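Local coordinates for protein-tyrosine phosphatase mitochondrial 1 (Mus musculus, PDB 3RGO) that removes phosphate from phosphatidylglycerophosphate to give phosphatidylglycerol, an essential step in making the mitochondrial lipid cardiolipin, at residues Trp1-Asp6 with Lys128-Ile133; Gly31-Asn36 with Glu57-Ser62; Tyr110-His115 with Glu145-Ile150. One frame throughout, in Å; residues are numbered along the deposited sequence.

Contact 1. Residues Trp1-Asp6 with Lys128-Ile133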
loop_
_atom_site.group_PDB
_atom_site.type_symbol
_atom_site.label_atom_id
_atom_site.label_comp_id
_atom_site.label_asym_id
_atom_site.label_seq_id
_atom_site.Cartn_x
_atom_site.Cartn_y
_atom_site.Cartn_z
ATOM N N TRP A 1 -12.607 6.710 6.117
ATOM C CA TRP A 1 -12.338 5.282 5.969
ATOM C C TRP A 1 -11.038 5.090 5.204
ATOM O O TRP A 1 -10.253 4.182 5.481
ATOM C CB TRP A 1 -13.474 4.581 5.218
ATOM C CG TRP A 1 -13.413 3.077 5.317
ATOM C CD1 TRP A 1 -12.680 2.225 4.534
ATOM C CD2 TRP A 1 -14.111 2.249 6.260
ATOM N NE1 TRP A 1 -12.878 0.923 4.934
ATOM C CE2 TRP A 1 -13.753 0.912 5.991
ATOM C CE3 TRP A 1 -15.004 2.511 7.305
ATOM C CZ2 TRP A 1 -14.259 -0.161 6.729
ATOM C CZ3 TRP A 1 -15.505 1.440 8.040
ATOM C CH2 TRP A 1 -15.133 0.123 7.746
ATOM N N TYR A 2 -10.828 5.955 4.222
ATOM C CA TYR A 2 -9.613 5.925 3.431
ATOM C C TYR A 2 -9.316 7.330 2.938
ATOM O O TYR A 2 -10.201 8.192 2.924
ATOM C CB TYR A 2 -9.764 4.967 2.247
ATOM C CG TYR A 2 -10.795 5.405 1.235
ATOM C CD1 TYR A 2 -10.441 6.205 0.154
ATOM C CD2 TYR A 2 -12.125 5.021 1.358
ATOM C CE1 TYR A 2 -11.384 6.611 -0.774
ATOM C CE2 TYR A 2 -13.075 5.422 0.435
ATOM C CZ TYR A 2 -12.701 6.216 -0.627
ATOM O OH TYR A 2 -13.648 6.614 -1.546
ATOM N N HIS A 3 -8.066 7.552 2.540
ATOM C CA HIS A 3 -7.631 8.836 2.009
ATOM C C HIS A 3 -6.842 8.625 0.723
ATOM O O HIS A 3 -6.057 7.680 0.612
ATOM C CB HIS A 3 -6.734 9.560 3.019
ATOM C CG HIS A 3 -7.444 10.007 4.257
ATOM N ND1 HIS A 3 -7.582 9.203 5.368
ATOM C CD2 HIS A 3 -8.043 11.181 4.567
ATOM C CE1 HIS A 3 -8.240 9.860 6.307
ATOM N NE2 HIS A 3 -8.533 11.063 5.844
ATOM N N ARG A 4 -7.040 9.509 -0.247
ATOM C CA ARG A 4 -6.206 9.501 -1.442
ATOM C C ARG A 4 -4.831 10.079 -1.113
ATOM O O ARG A 4 -4.727 11.139 -0.488
ATOM C CB ARG A 4 -6.861 10.288 -2.580
ATOM C CG ARG A 4 -5.943 10.475 -3.783
ATOM C CD ARG A 4 -6.698 10.979 -5.004
ATOM N NE ARG A 4 -7.740 10.050 -5.437
ATOM C CZ ARG A 4 -7.521 8.979 -6.197
ATOM N NH1 ARG A 4 -6.290 8.684 -6.600
ATOM N NH2 ARG A 4 -8.536 8.196 -6.547
ATOM N N ILE A 5 -3.781 9.372 -1.523
ATOM C CA ILE A 5 -2.413 9.815 -1.273
ATOM C C ILE A 5 -1.897 10.630 -2.457
ATOM O O ILE A 5 -1.315 11.706 -2.286
ATOM C CB ILE A 5 -1.473 8.622 -1.012
ATOM C CG1 ILE A 5 -1.964 7.806 0.192
ATOM C CG2 ILE A 5 -0.049 9.106 -0.786
ATOM C CD1 ILE A 5 -2.016 8.592 1.499
ATOM N N ASP A 6 -2.107 10.102 -3.657
ATOM C CA ASP A 6 -1.839 10.840 -4.885
ATOM C C ASP A 6 -2.749 10.327 -6.000
ATOM O O ASP A 6 -3.764 9.682 -5.730
ATOM C CB ASP A 6 -0.347 10.800 -5.277
ATOM C CG ASP A 6 0.149 9.400 -5.623
ATOM O OD1 ASP A 6 -0.678 8.483 -5.793
ATOM O OD2 ASP A 6 1.383 9.224 -5.740
ATOM N N LYS A 128 0.244 13.904 7.091
ATOM C CA LYS A 128 -0.371 15.201 6.833
ATOM C C LYS A 128 -1.768 15.011 6.245
ATOM O O LYS A 128 -2.625 15.892 6.346
ATOM C CB LYS A 128 0.500 16.029 5.887
ATOM C CG LYS A 128 0.175 17.514 5.866
ATOM C CD LYS A 128 1.148 18.278 4.981
ATOM C CE LYS A 128 2.587 18.110 5.450
ATOM N NZ LYS A 128 2.842 18.770 6.763
ATOM N N ILE A 129 -1.991 13.847 5.642
ATOM C CA ILE A 129 -3.262 13.541 4.996
ATOM C C ILE A 129 -4.159 12.662 5.863
ATOM O O ILE A 129 -5.356 12.919 5.991
ATOM C CB ILE A 129 -3.047 12.830 3.648
ATOM C CG1 ILE A 129 -2.307 13.750 2.678
ATOM C CG2 ILE A 129 -4.392 12.372 3.063
ATOM C CD1 ILE A 129 -1.788 13.043 1.443
ATOM N N ARG A 130 -3.575 11.623 6.453
ATOM C CA ARG A 130 -4.342 10.646 7.219
ATOM C C ARG A 130 -3.882 10.584 8.676
ATOM O O ARG A 130 -2.689 10.522 8.958
ATOM C CB ARG A 130 -4.241 9.269 6.558
ATOM C CG ARG A 130 -5.057 8.178 7.233
ATOM C CD ARG A 130 -5.200 6.969 6.318
ATOM N NE ARG A 130 -5.884 5.858 6.974
ATOM C CZ ARG A 130 -7.207 5.721 7.038
ATOM N NH1 ARG A 130 -7.999 6.628 6.486
ATOM N NH2 ARG A 130 -7.739 4.673 7.655
ATOM N N SER A 131 -4.844 10.592 9.593
ATOM C CA SER A 131 -4.550 10.671 11.019
ATOM C C SER A 131 -4.124 9.330 11.616
ATOM O O SER A 131 -4.391 8.266 11.051
ATOM C CB SER A 131 -5.770 11.198 11.777
ATOM O OG SER A 131 -6.771 10.196 11.869
ATOM N N HIS A 132 -3.462 9.399 12.766
ATOM C CA HIS A 132 -3.066 8.211 13.520
ATOM C C HIS A 132 -2.141 7.264 12.753
ATOM O O HIS A 132 -2.131 6.054 12.995
ATOM C CB HIS A 132 -4.300 7.471 14.042
ATOM C CG HIS A 132 -5.190 8.320 14.895
ATOM N ND1 HIS A 132 -4.912 8.596 16.216
ATOM C CD2 HIS A 132 -6.349 8.961 14.613
ATOM C CE1 HIS A 132 -5.862 9.369 16.712
ATOM N NE2 HIS A 132 -6.746 9.605 15.760
ATOM N N ILE A 133 -1.358 7.814 11.833
ATOM C CA ILE A 133 -0.309 7.031 11.205
ATOM C C ILE A 133 0.685 6.666 12.295
ATOM O O ILE A 133 1.153 7.532 13.034
ATOM C CB ILE A 133 0.408 7.814 10.094
ATOM C CG1 ILE A 133 -0.585 8.211 9.002
ATOM C CG2 ILE A 133 1.549 6.986 9.500
ATOM C CD1 ILE A 133 -1.338 7.038 8.401
HETATM O O HOH W 1 -10.659 7.598 7.563
#

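Contact 2. Residues Gly31-Asn36 with Glu57-Ser62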
loop_
_atom_site.group_PDB
_atom_site.type_symbol
_atom_site.label_atom_id
_atom_site.label_comp_id
_atom_site.label_asym_id
_atom_site.label_seq_id
_atom_site.Cartn_x
_atom_site.Cartn_y
_atom_site.Cartn_z
ATOM N N GLY A 31 -6.612 -1.891 -8.838
ATOM C CA GLY A 31 -5.686 -2.768 -8.155
ATOM C C GLY A 31 -5.858 -2.630 -6.659
ATOM O O GLY A 31 -6.247 -1.575 -6.164
ATOM N N VAL A 32 -5.589 -3.703 -5.932
ATOM C CA VAL A 32 -5.673 -3.648 -4.481
ATOM C C VAL A 32 -4.502 -4.416 -3.892
ATOM O O VAL A 32 -4.181 -5.523 -4.332
ATOM C CB VAL A 32 -7.031 -4.184 -3.958
ATOM C CG1 VAL A 32 -7.290 -5.588 -4.477
ATOM C CG2 VAL A 32 -7.096 -4.143 -2.424
ATOM N N ILE A 33 -3.825 -3.791 -2.937
ATOM C CA ILE A 33 -2.765 -4.460 -2.204
ATOM C C ILE A 33 -3.322 -4.830 -0.847
ATOM O O ILE A 33 -3.688 -3.961 -0.060
ATOM C CB ILE A 33 -1.518 -3.579 -2.041
ATOM C CG1 ILE A 33 -0.935 -3.244 -3.417
ATOM C CG2 ILE A 33 -0.487 -4.286 -1.159
ATOM C CD1 ILE A 33 0.311 -2.364 -3.373
ATOM N N THR A 34 -3.412 -6.129 -0.592
ATOM C CA THR A 34 -3.977 -6.625 0.656
ATOM C C THR A 34 -2.887 -7.209 1.532
ATOM O O THR A 34 -2.205 -8.154 1.150
ATOM C CB THR A 34 -5.055 -7.690 0.400
ATOM O OG1 THR A 34 -6.130 -7.105 -0.349
ATOM C CG2 THR A 34 -5.590 -8.244 1.719
ATOM N N MET A 35 -2.723 -6.635 2.714
ATOM C CA MET A 35 -1.685 -7.089 3.621
ATOM C C MET A 35 -2.283 -7.866 4.780
ATOM O O MET A 35 -3.317 -7.485 5.329
ATOM C CB MET A 35 -0.862 -5.903 4.125
ATOM C CG MET A 35 -0.008 -5.266 3.040
ATOM S SD MET A 35 0.552 -3.608 3.464
ATOM C CE MET A 35 -0.837 -2.665 2.854
ATOM N N ASN A 36 -1.624 -8.966 5.128
ATOM C CA ASN A 36 -2.017 -9.801 6.258
ATOM C C ASN A 36 -3.501 -10.154 6.287
ATOM O O ASN A 36 -4.132 -10.102 7.338
ATOM C CB ASN A 36 -1.616 -9.144 7.581
ATOM C CG ASN A 36 -0.119 -9.200 7.831
ATOM O OD1 ASN A 36 0.357 -8.826 8.905
ATOM N ND2 ASN A 36 0.629 -9.681 6.845
ATOM N N GLU A 57 -7.403 -6.151 -9.845
ATOM C CA GLU A 57 -6.430 -7.178 -9.515
ATOM C C GLU A 57 -5.976 -7.027 -8.064
ATOM O O GLU A 57 -5.629 -5.925 -7.627
ATOM C CB GLU A 57 -5.222 -7.067 -10.447
ATOM C CG GLU A 57 -4.170 -8.144 -10.253
ATOM C CD GLU A 57 -2.948 -7.920 -11.129
ATOM O OE1 GLU A 57 -2.873 -6.857 -11.781
ATOM O OE2 GLU A 57 -2.060 -8.801 -11.160
ATOM N N GLN A 58 -5.975 -8.133 -7.328
ATOM C CA GLN A 58 -5.542 -8.123 -5.934
ATOM C C GLN A 58 -4.144 -8.702 -5.787
ATOM O O GLN A 58 -3.854 -9.787 -6.293
ATOM C CB GLN A 58 -6.516 -8.914 -5.051
ATOM C CG GLN A 58 -6.127 -8.935 -3.568
ATOM C CD GLN A 58 -7.077 -9.761 -2.716
ATOM O OE1 GLN A 58 -7.314 -10.937 -2.995
ATOM N NE2 GLN A 58 -7.621 -9.150 -1.668
ATOM N N LEU A 59 -3.274 -7.962 -5.110
ATOM C CA LEU A 59 -1.968 -8.474 -4.722
ATOM C C LEU A 59 -1.959 -8.691 -3.209
ATOM O O LEU A 59 -2.195 -7.761 -2.441
ATOM C CB LEU A 59 -0.861 -7.497 -5.125
ATOM C CG LEU A 59 0.505 -7.702 -4.454
ATOM C CD1 LEU A 59 1.099 -9.056 -4.821
ATOM C CD2 LEU A 59 1.458 -6.572 -4.828
ATOM N N ARG A 60 -1.709 -9.924 -2.784
ATOM C CA ARG A 60 -1.677 -10.233 -1.365
ATOM C C ARG A 60 -0.248 -10.307 -0.873
ATOM O O ARG A 60 0.577 -11.029 -1.440
ATOM C CB ARG A 60 -2.395 -11.552 -1.068
ATOM C CG ARG A 60 -3.899 -11.424 -0.936
ATOM C CD ARG A 60 -4.503 -12.718 -0.413
ATOM N NE ARG A 60 -4.093 -13.863 -1.220
ATOM C CZ ARG A 60 -4.736 -14.277 -2.306
ATOM N NH1 ARG A 60 -5.827 -13.642 -2.716
ATOM N NH2 ARG A 60 -4.291 -15.327 -2.983
ATOM N N LEU A 61 0.042 -9.552 0.181
ATOM C CA LEU A 61 1.372 -9.563 0.767
ATOM C C LEU A 61 1.285 -9.866 2.257
ATOM O O LEU A 61 0.310 -9.511 2.921
ATOM C CB LEU A 61 2.084 -8.226 0.537
ATOM C CG LEU A 61 2.354 -7.823 -0.911
ATOM C CD1 LEU A 61 2.854 -6.391 -0.978
ATOM C CD2 LEU A 61 3.352 -8.779 -1.569
ATOM N N SER A 62 2.308 -10.535 2.768
ATOM C CA SER A 62 2.402 -10.816 4.191
ATOM C C SER A 62 3.557 -10.032 4.802
ATOM O O SER A 62 4.597 -9.843 4.167
ATOM C CB SER A 62 2.611 -12.314 4.430
ATOM O OG SER A 62 1.426 -13.050 4.164
#

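Contact 3. Residues Tyr110-His115 with Glu145-Ile150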
loop_
_atom_site.group_PDB
_atom_site.type_symbol
_atom_site.label_atom_id
_atom_site.label_comp_id
_atom_site.label_asym_id
_atom_site.label_seq_id
_atom_site.Cartn_x
_atom_site.Cartn_y
_atom_site.Cartn_z
ATOM N N TYR A 110 6.394 3.122 -1.417
ATOM C CA TYR A 110 5.976 3.673 -2.702
ATOM C C TYR A 110 6.455 5.116 -2.876
ATOM O O TYR A 110 7.095 5.444 -3.876
ATOM C CB TYR A 110 4.449 3.595 -2.826
ATOM C CG TYR A 110 3.842 4.486 -3.885
ATOM C CD1 TYR A 110 3.843 4.110 -5.222
ATOM C CD2 TYR A 110 3.257 5.701 -3.544
ATOM C CE1 TYR A 110 3.287 4.928 -6.198
ATOM C CE2 TYR A 110 2.697 6.519 -4.501
ATOM C CZ TYR A 110 2.715 6.132 -5.827
ATOM O OH TYR A 110 2.157 6.949 -6.784
ATOM N N LEU A 111 6.150 5.971 -1.901
ATOM C CA LEU A 111 6.542 7.378 -1.968
ATOM C C LEU A 111 8.058 7.565 -1.981
ATOM O O LEU A 111 8.588 8.429 -2.693
ATOM C CB LEU A 111 5.919 8.161 -0.813
ATOM C CG LEU A 111 4.391 8.276 -0.848
ATOM C CD1 LEU A 111 3.879 8.913 0.435
ATOM C CD2 LEU A 111 3.924 9.061 -2.073
ATOM N N ILE A 112 8.759 6.766 -1.185
ATOM C CA ILE A 112 10.214 6.820 -1.174
ATOM C C ILE A 112 10.767 6.606 -2.575
ATOM O O ILE A 112 11.606 7.371 -3.047
ATOM C CB ILE A 112 10.815 5.781 -0.208
ATOM C CG1 ILE A 112 10.536 6.193 1.243
ATOM C CG2 ILE A 112 12.313 5.629 -0.447
ATOM C CD1 ILE A 112 10.900 5.137 2.274
ATOM N N GLN A 113 10.282 5.566 -3.240
ATOM C CA GLN A 113 10.777 5.226 -4.562
ATOM C C GLN A 113 10.360 6.267 -5.592
ATOM O O GLN A 113 11.182 6.728 -6.379
ATOM C CB GLN A 113 10.294 3.839 -4.988
ATOM C CG GLN A 113 10.579 3.541 -6.458
ATOM C CD GLN A 113 10.654 2.063 -6.751
ATOM O OE1 GLN A 113 10.815 1.248 -5.846
ATOM N NE2 GLN A 113 10.537 1.707 -8.025
ATOM N N VAL A 114 9.083 6.638 -5.577
ATOM C CA VAL A 114 8.552 7.598 -6.537
ATOM C C VAL A 114 9.236 8.964 -6.448
ATOM O O VAL A 114 9.521 9.591 -7.473
ATOM C CB VAL A 114 7.025 7.772 -6.369
ATOM C CG1 VAL A 114 6.519 8.949 -7.199
ATOM C CG2 VAL A 114 6.306 6.490 -6.757
ATOM N N HIS A 115 9.512 9.422 -5.230
ATOM C CA HIS A 115 10.036 10.778 -5.051
ATOM C C HIS A 115 11.512 10.844 -4.681
ATOM O O HIS A 115 12.080 11.932 -4.557
ATOM C CB HIS A 115 9.212 11.523 -4.001
ATOM C CG HIS A 115 7.767 11.666 -4.358
ATOM N ND1 HIS A 115 7.327 12.533 -5.337
ATOM C CD2 HIS A 115 6.664 11.056 -3.869
ATOM C CE1 HIS A 115 6.011 12.453 -5.428
ATOM N NE2 HIS A 115 5.584 11.565 -4.550
ATOM N N GLU A 145 16.339 0.545 4.827
ATOM C CA GLU A 145 17.058 -0.349 3.918
ATOM C C GLU A 145 16.492 -0.202 2.508
ATOM O O GLU A 145 17.229 -0.230 1.515
ATOM C CB GLU A 145 16.951 -1.806 4.377
ATOM C CG GLU A 145 17.662 -2.118 5.689
ATOM C CD GLU A 145 19.130 -2.466 5.496
ATOM O OE1 GLU A 145 19.817 -1.771 4.716
ATOM O OE2 GLU A 145 19.600 -3.436 6.131
ATOM N N PHE A 146 15.175 -0.039 2.425
ATOM C CA PHE A 146 14.512 0.143 1.140
ATOM C C PHE A 146 15.033 1.413 0.469
ATOM O O PHE A 146 15.283 1.435 -0.738
ATOM C CB PHE A 146 12.987 0.211 1.322
ATOM C CG PHE A 146 12.224 0.271 0.027
ATOM C CD1 PHE A 146 11.865 1.489 -0.526
ATOM C CD2 PHE A 146 11.867 -0.891 -0.634
ATOM C CE1 PHE A 146 11.161 1.545 -1.712
ATOM C CE2 PHE A 146 11.168 -0.843 -1.819
ATOM C CZ PHE A 146 10.814 0.378 -2.362
ATOM N N HIS A 147 15.200 2.462 1.270
ATOM C CA HIS A 147 15.737 3.736 0.804
ATOM C C HIS A 147 17.148 3.585 0.227
ATOM O O HIS A 147 17.472 4.176 -0.801
ATOM C CB HIS A 147 15.734 4.751 1.949
ATOM C CG HIS A 147 16.125 6.136 1.533
ATOM N ND1 HIS A 147 17.273 6.752 1.984
ATOM C CD2 HIS A 147 15.523 7.022 0.706
ATOM C CE1 HIS A 147 17.358 7.960 1.455
ATOM N NE2 HIS A 147 16.307 8.149 0.677
ATOM N N LYS A 148 17.983 2.793 0.890
ATOM C CA LYS A 148 19.335 2.538 0.403
ATOM C C LYS A 148 19.343 1.776 -0.920
ATOM O O LYS A 148 20.151 2.066 -1.806
ATOM C CB LYS A 148 20.145 1.771 1.450
ATOM C CG LYS A 148 20.436 2.558 2.715
ATOM C CD LYS A 148 21.275 1.741 3.686
ATOM C CE LYS A 148 21.522 2.502 4.978
ATOM N NZ LYS A 148 22.392 1.736 5.914
ATOM N N GLU A 149 18.456 0.793 -1.046
ATOM C CA GLU A 149 18.356 -0.008 -2.262
ATOM C C GLU A 149 17.869 0.829 -3.437
ATOM O O GLU A 149 18.366 0.694 -4.560
ATOM C CB GLU A 149 17.418 -1.199 -2.058
ATOM C CG GLU A 149 17.982 -2.289 -1.162
ATOM C CD GLU A 149 17.105 -3.527 -1.138
ATOM O OE1 GLU A 149 15.924 -3.420 -1.519
ATOM O OE2 GLU A 149 17.592 -4.604 -0.742
ATOM N N ILE A 150 16.894 1.689 -3.166
ATOM C CA ILE A 150 16.338 2.582 -4.176
ATOM C C ILE A 150 17.406 3.515 -4.724
ATOM O O ILE A 150 17.494 3.734 -5.935
ATOM C CB ILE A 150 15.186 3.433 -3.593
ATOM C CG1 ILE A 150 13.948 2.563 -3.366
ATOM C CG2 ILE A 150 14.882 4.622 -4.493
ATOM C CD1 ILE A 150 13.710 1.534 -4.449
#

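Contact 1. Residues Trp1-Asp6 with Lys128-Ile133
Arg130 and His3 tie strand 2-4, one edge of the sheet, to the loop that leaves helix 119-129, beside the phosphate-binding P-loop of this protein-tyrosine phosphatase fold. Arg130 supplies the polar part of the contact, Ile129 much of the apolar part. The arginine CG stands anti to the backbone N (chi1 -177°), which sets it 3.3 Å from His3 ND1; the extended chain beyond crosses the histidine at a slant. At its end NH1 of Arg130 donates to ND1 of His3 at 2.8 Å. The acceptor lies close to the guanidinium plane, whereas the donor is tilted 18° from the imidazole plane, and the two planes are 61° apart. Further back, Arg130 CA makes a CH-pi contact over one face of the His3 ring, 4.1 Å from its centroid; the carbonyl oxygen of Ile129 lies over the same face, offset toward the rim. The branch CG2 of Ile129 packs 3.7 Å from His3 CB, and its CD1 reaches 4.5 Å from Ile5 CD1, extending the contact along the chain. A water accepts from Arg130 NH1 at 3.0 Å and from the backbone N of Trp1, linking the start of the chain to the same guanidinium. The remaining donors turn to the P-loop: NE bonds to the carbonyl of Gly99 and NH2 to that of Ala98. The guanidinium thus bridges the P-loop carbonyls and strand 2-4, consistent with a second-shell position. Because His3 ND1 accepts from a cationic group, the imidazole is probably neutral, with its proton on NE2.

Contact 2. Residues Gly31-Asn36 with Glu57-Ser62
The carboxamide of Gln58 reaches across to Thr34 through its NE2 corner, giving a hydrogen bond to OG1 of 2.9 Å in which the acceptor sits 27° out of the amide plane. At the other corner of the amide, OE1 takes a weak bond from Arg60 NH1 on its own strand. Gln58 has CG anti to its backbone N (chi1 -180°) and the chain extended beyond. It lies side by side with Val32, whose CG1 is 3.5 Å from Gln58 CB and also meets CG. Thr34 OG1 has a second partner in His95 NE2, on the neighbouring strand 91-95, so the hydroxyl is gripped by two groups. An alanine in place of Gln58 would probably leave Thr34 OG1 without its bond across the strands and Arg60 NH1 without its weak acceptor, with CG gone from beside Val32 CG1.

Val32, Thr34, Gln58 and Arg60 share one face of the sheet. On the opposite face Ile33, Met35, Leu59 and Leu61 form an apolar patch, with Glu57 at its end paired to Lys84. Ile33 CG2 meets Leu61 CD1 at 4.0 Å, and Ile33 CG1 lies 4.3 Å from Leu59 CD2; Phe81 of helix 72-88 packs on Ile33 and Leu59.

The backbone evidence is a continuous parallel pairing from Gly31 with Glu57 to Met35 with Leu61. Val32 N bonds to Glu57 O, Leu59 N to Val32 O at 2.7 Å, Thr34 N to Leu59 O, Leu61 N to Thr34 O and Asn36 N to Leu61 O. The strand axes lie 4.6 Å apart at 21°. With helix 48-53 between them in sequence, these strands form a beta-alpha-beta crossover, which brings 57-61 to the edge of the phosphatase sheet.

Contact 3. Residues Tyr110-His115 with Glu145-Ile150
Ile112 wedges its CG2 against His147 and Phe146 where two helices of the phosphatase domain's alpha/beta fold, 102-115 and 137-154, run side by side. Over these segments the axes come within 9.8 Å and are 23° apart in the same direction. The close part has no hydrogen bond and is made mainly of carbon contacts. Phe146, with CG anti to its backbone N (chi1 -175°), presents its ring edge to Ile112. Phe146 CD1 lies 4.2 Å from Ile112 CG2, and the rim atom CE1 of Phe146 is 4.1 Å from Gln113 CB. Ile150 reaches the same glutamine from a turn later: its CG2 is 4.1 Å from Gln113 CA, and its CD1 lies 3.9 Å from Gln113 CD. The buried side is completed by helix 72-88, whose Val79 and Leu83 touch Gln113, and by helix 119-129, where Ala122 meets Ile112.

By contrast, the exposed Glu145 and Lys148 of helix 137-154 lie on the solvent side. Between that flank and the buried side the packing is still tight at His147, which crosses Ile112 at about a right angle: CG2 of Ile112 lies in the imidazole plane, 3.7 Å from His147 CD2.

How the contacts relate
Contacts 1 and 2 reach opposite edges of the same sheet, through strands 2-4 and 57-61, their centres 18 Å apart on opposite sides of the chain's centre. Contact 2 adjoins the predicted phosphocysteine, Cys96, and contact 1 stands further off. The side chain of Asn36 in contact 2 is about 4 Å from that of Cys96 and about 3 Å from a bound sulfate, which probably marks the phosphate pocket; the Arg130 side chain of contact 1 is about 10 Å from that of Cys96. Contact 3 lies away from the site but touches contact 1: Tyr110 OH is 2.6 Å from Asp6 OD2, a probable hydrogen bond, and Leu111 CD1 packs 4.1 Å from Ile5 CG2. Contacts 2 and 3 do not touch, their nearest atoms about 7 Å apart.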